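Local coordinates for ancestral D-type dye decolorizing peroxidase (Geotrichum candidum, PDB 7ANV), which probably uses its haem to reduce hydrogen peroxide while oxidising dyes and other bulky substrates, as a D-type dye-decolorizing peroxidase, at residues A[19-30]-A[173-184]. Sequence-based numbering, arbitrary orientation.
Sequences KTETYFFFKITD and SIHEVLTIQGDV
Phe24 and Glu176 meet across antiparallel strands 20-28 and 174-183, the first and last strands of a four-stranded ferredoxin-like sheet (order 2-3-1-4), half of the dimeric alpha+beta barrel fold of dye-decolorizing peroxidases. A classic beta bulge shifts the register between Phe25 and Phe26: Phe25 O accepts from Val177 N at 2.8 Å and, weakly, from Leu178 N. Glu176, just before the bulged pair Val177 and Leu178, has its CB 3.8 Å from Phe24 CZ, CG is 3.9 Å from Phe24 CE2, and OE1 stays near the same CE2; the two side chains cross at about a right angle, with ring and carboxylate planes 42° apart. OE2 accepts a hydrogen bond from Thr179 OG1 at 2.7 Å, from above the carboxylate plane. With CG anti to the backbone N (chi1 -178°), Phe24 carries its ring toward strand 174-183, where CE1 also reaches Ile174 CD1. An alanine in place of Glu176 would probably leave Thr179 OG1 without its carboxylate acceptor and take away the CG and OE1 contacts at Phe24 CE2. On the other face, Phe25 touches Ile180 and packs edge-to-face with Phe135 and Phe251. Near the far end, Gln181 NE2 meets the syn lone pair of Asp183 OD2 at 2.9 Å, while His151 NE2 bonds OD1.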
# COMPACT_ATOMS: atom_id res chain seq x y z
N LYS A 19 4.78 7.05 -14.30
CA LYS A 19 6.22 7.15 -13.91
C LYS A 19 6.33 8.13 -12.74
O LYS A 19 7.30 8.09 -12.02
CB LYS A 19 7.04 7.62 -15.11
CG LYS A 19 6.98 6.64 -16.29
CD LYS A 19 7.98 6.87 -17.42
CE LYS A 19 8.03 5.67 -18.36
NZ LYS A 19 9.22 5.67 -19.24
N THR A 20 5.36 9.03 -12.60
CA THR A 20 5.32 10.04 -11.53
C THR A 20 3.86 10.29 -11.15
O THR A 20 2.96 10.12 -12.00
CB THR A 20 6.04 11.33 -11.95
OG1 THR A 20 6.11 12.23 -10.85
CG2 THR A 20 5.38 12.04 -13.12
N GLU A 21 3.63 10.71 -9.93
CA GLU A 21 2.25 10.91 -9.46
C GLU A 21 2.31 11.97 -8.37
O GLU A 21 3.18 11.84 -7.50
CB GLU A 21 1.70 9.57 -8.95
CG GLU A 21 0.24 9.61 -8.56
CD GLU A 21 -0.24 8.23 -8.11
OE1 GLU A 21 0.63 7.42 -7.64
OE2 GLU A 21 -1.46 7.98 -8.19
N THR A 22 1.37 12.90 -8.38
CA THR A 22 1.30 13.96 -7.37
C THR A 22 0.00 13.78 -6.61
O THR A 22 -1.04 13.49 -7.22
CB THR A 22 1.42 15.35 -8.00
OG1 THR A 22 2.76 15.49 -8.46
CG2 THR A 22 1.12 16.42 -6.98
N TYR A 23 0.09 13.83 -5.29
CA TYR A 23 -1.08 13.84 -4.39
C TYR A 23 -1.27 15.27 -3.92
O TYR A 23 -0.38 15.81 -3.27
CB TYR A 23 -0.79 12.87 -3.25
CG TYR A 23 -0.74 11.45 -3.72
CD1 TYR A 23 0.44 10.90 -4.17
CD2 TYR A 23 -1.87 10.66 -3.67
CE1 TYR A 23 0.50 9.60 -4.63
CE2 TYR A 23 -1.81 9.35 -4.11
CZ TYR A 23 -0.63 8.82 -4.57
OH TYR A 23 -0.55 7.53 -5.00
N PHE A 24 -2.42 15.85 -4.26
CA PHE A 24 -2.80 17.24 -3.89
C PHE A 24 -3.87 17.15 -2.81
O PHE A 24 -5.06 16.83 -3.09
CB PHE A 24 -3.25 17.96 -5.17
CG PHE A 24 -3.62 19.39 -4.98
CD1 PHE A 24 -4.88 19.74 -4.52
CD2 PHE A 24 -2.74 20.39 -5.34
CE1 PHE A 24 -5.23 21.08 -4.43
CE2 PHE A 24 -3.10 21.72 -5.23
CZ PHE A 24 -4.34 22.06 -4.76
N PHE A 25 -3.45 17.39 -1.56
CA PHE A 25 -4.35 17.27 -0.39
C PHE A 25 -4.95 18.65 -0.17
O PHE A 25 -4.22 19.67 -0.15
CB PHE A 25 -3.59 16.81 0.86
CG PHE A 25 -3.00 15.44 0.72
CD1 PHE A 25 -3.77 14.32 1.01
CD2 PHE A 25 -1.70 15.26 0.32
CE1 PHE A 25 -3.23 13.06 0.91
CE2 PHE A 25 -1.16 13.99 0.19
CZ PHE A 25 -1.91 12.89 0.52
N PHE A 26 -6.26 18.72 -0.08
CA PHE A 26 -6.93 20.04 -0.05
C PHE A 26 -7.95 20.11 1.07
O PHE A 26 -8.43 19.11 1.58
CB PHE A 26 -7.60 20.34 -1.40
CG PHE A 26 -8.71 19.38 -1.76
CD1 PHE A 26 -10.02 19.64 -1.38
CD2 PHE A 26 -8.44 18.25 -2.50
CE1 PHE A 26 -11.05 18.77 -1.72
CE2 PHE A 26 -9.46 17.36 -2.82
CZ PHE A 26 -10.76 17.63 -2.44
N LYS A 27 -8.19 21.36 1.46
CA LYS A 27 -9.29 21.77 2.34
C LYS A 27 -10.30 22.50 1.46
O LYS A 27 -9.88 23.33 0.62
CB LYS A 27 -8.73 22.64 3.46
CG LYS A 27 -9.76 23.17 4.45
CD LYS A 27 -9.11 24.06 5.50
CE LYS A 27 -10.05 24.45 6.62
NZ LYS A 27 -9.62 25.75 7.21
N ILE A 28 -11.57 22.18 1.64
CA ILE A 28 -12.70 22.90 0.99
C ILE A 28 -12.96 24.17 1.80
O ILE A 28 -13.33 24.06 3.00
CB ILE A 28 -13.94 22.02 0.86
CG1 ILE A 28 -13.64 20.78 -0.01
CG2 ILE A 28 -15.13 22.84 0.37
CD1 ILE A 28 -14.67 19.68 0.08
N THR A 29 -12.82 25.34 1.17
CA THR A 29 -13.01 26.65 1.85
C THR A 29 -14.35 27.25 1.44
O THR A 29 -14.78 28.22 2.07
CB THR A 29 -11.85 27.58 1.52
OG1 THR A 29 -11.72 27.69 0.10
CG2 THR A 29 -10.54 27.07 2.06
N ASP A 30 -14.97 26.77 0.36
CA ASP A 30 -16.28 27.32 -0.11
C ASP A 30 -17.05 26.12 -0.67
O ASP A 30 -16.80 25.81 -1.84
CB ASP A 30 -16.08 28.46 -1.11
CG ASP A 30 -17.35 29.09 -1.67
OD1 ASP A 30 -18.43 28.46 -1.58
OD2 ASP A 30 -17.27 30.24 -2.18
N SER A 173 -12.24 27.65 -4.38
CA SER A 173 -13.16 26.87 -3.53
C SER A 173 -12.36 25.93 -2.63
O SER A 173 -12.97 25.30 -1.75
CB SER A 173 -14.18 26.12 -4.37
OG SER A 173 -13.55 25.17 -5.24
N ILE A 174 -11.05 25.78 -2.86
CA ILE A 174 -10.18 24.90 -2.05
C ILE A 174 -8.86 25.62 -1.77
O ILE A 174 -8.52 26.56 -2.52
CB ILE A 174 -9.92 23.56 -2.76
CG1 ILE A 174 -9.00 23.72 -3.98
CG2 ILE A 174 -11.23 22.92 -3.15
CD1 ILE A 174 -8.78 22.42 -4.73
N HIS A 175 -8.17 25.14 -0.75
CA HIS A 175 -6.84 25.59 -0.28
C HIS A 175 -5.97 24.34 -0.28
O HIS A 175 -6.39 23.28 0.27
CB HIS A 175 -6.98 26.27 1.10
CG HIS A 175 -5.71 26.41 1.88
ND1 HIS A 175 -4.82 27.45 1.67
CD2 HIS A 175 -5.15 25.64 2.85
CE1 HIS A 175 -3.78 27.32 2.47
NE2 HIS A 175 -3.95 26.22 3.20
N GLU A 176 -4.77 24.43 -0.82
CA GLU A 176 -3.77 23.34 -0.79
C GLU A 176 -3.27 23.17 0.65
O GLU A 176 -2.80 24.18 1.23
CB GLU A 176 -2.64 23.70 -1.75
CG GLU A 176 -1.52 22.68 -1.77
CD GLU A 176 -0.31 23.15 -2.55
OE1 GLU A 176 -0.46 24.08 -3.41
OE2 GLU A 176 0.77 22.57 -2.32
N VAL A 177 -3.33 21.98 1.22
CA VAL A 177 -2.77 21.67 2.56
C VAL A 177 -1.36 21.13 2.37
O VAL A 177 -0.44 21.49 3.11
CB VAL A 177 -3.64 20.65 3.33
CG1 VAL A 177 -3.06 20.31 4.68
CG2 VAL A 177 -5.07 21.13 3.46
N LEU A 178 -1.19 20.29 1.36
CA LEU A 178 0.08 19.57 1.15
C LEU A 178 0.05 19.02 -0.28
O LEU A 178 -1.01 18.49 -0.71
CB LEU A 178 0.22 18.44 2.18
CG LEU A 178 1.46 17.56 2.04
CD1 LEU A 178 2.74 18.32 2.36
CD2 LEU A 178 1.36 16.32 2.93
N THR A 179 1.19 19.11 -0.96
CA THR A 179 1.40 18.35 -2.21
C THR A 179 2.59 17.43 -2.01
O THR A 179 3.61 17.90 -1.43
CB THR A 179 1.60 19.30 -3.39
OG1 THR A 179 0.46 20.16 -3.41
CG2 THR A 179 1.71 18.58 -4.71
N ILE A 180 2.46 16.17 -2.42
CA ILE A 180 3.60 15.21 -2.34
C ILE A 180 3.73 14.63 -3.74
O ILE A 180 2.73 14.12 -4.26
CB ILE A 180 3.38 14.09 -1.29
CG1 ILE A 180 2.78 14.61 0.02
CG2 ILE A 180 4.72 13.37 -1.09
CD1 ILE A 180 2.50 13.55 1.10
N GLN A 181 4.93 14.60 -4.25
CA GLN A 181 5.23 13.96 -5.54
C GLN A 181 5.91 12.61 -5.33
O GLN A 181 6.91 12.53 -4.58
CB GLN A 181 6.14 14.90 -6.33
CG GLN A 181 6.44 14.36 -7.73
CD GLN A 181 7.36 15.31 -8.44
OE1 GLN A 181 7.00 16.47 -8.65
NE2 GLN A 181 8.59 14.88 -8.72
N GLY A 182 5.44 11.60 -6.05
CA GLY A 182 6.11 10.31 -6.13
C GLY A 182 6.73 10.13 -7.49
O GLY A 182 6.31 10.76 -8.44
N ASP A 183 7.73 9.28 -7.55
CA ASP A 183 8.50 9.02 -8.78
C ASP A 183 8.93 7.56 -8.75
O ASP A 183 9.52 7.13 -7.73
CB ASP A 183 9.74 9.91 -8.81
CG ASP A 183 9.38 11.36 -9.06
OD1 ASP A 183 8.99 11.65 -10.19
OD2 ASP A 183 9.44 12.18 -8.08
N VAL A 184 8.64 6.84 -9.81
CA VAL A 184 9.17 5.47 -10.01
C VAL A 184 10.68 5.61 -10.06
O VAL A 184 11.23 6.64 -10.55
CB VAL A 184 8.54 4.82 -11.25
CG1 VAL A 184 9.16 3.50 -11.61
CG2 VAL A 184 7.05 4.64 -11.07
O HOH W 1 9.80 10.34 -12.49
O HOH W 2 4.35 17.51 -8.04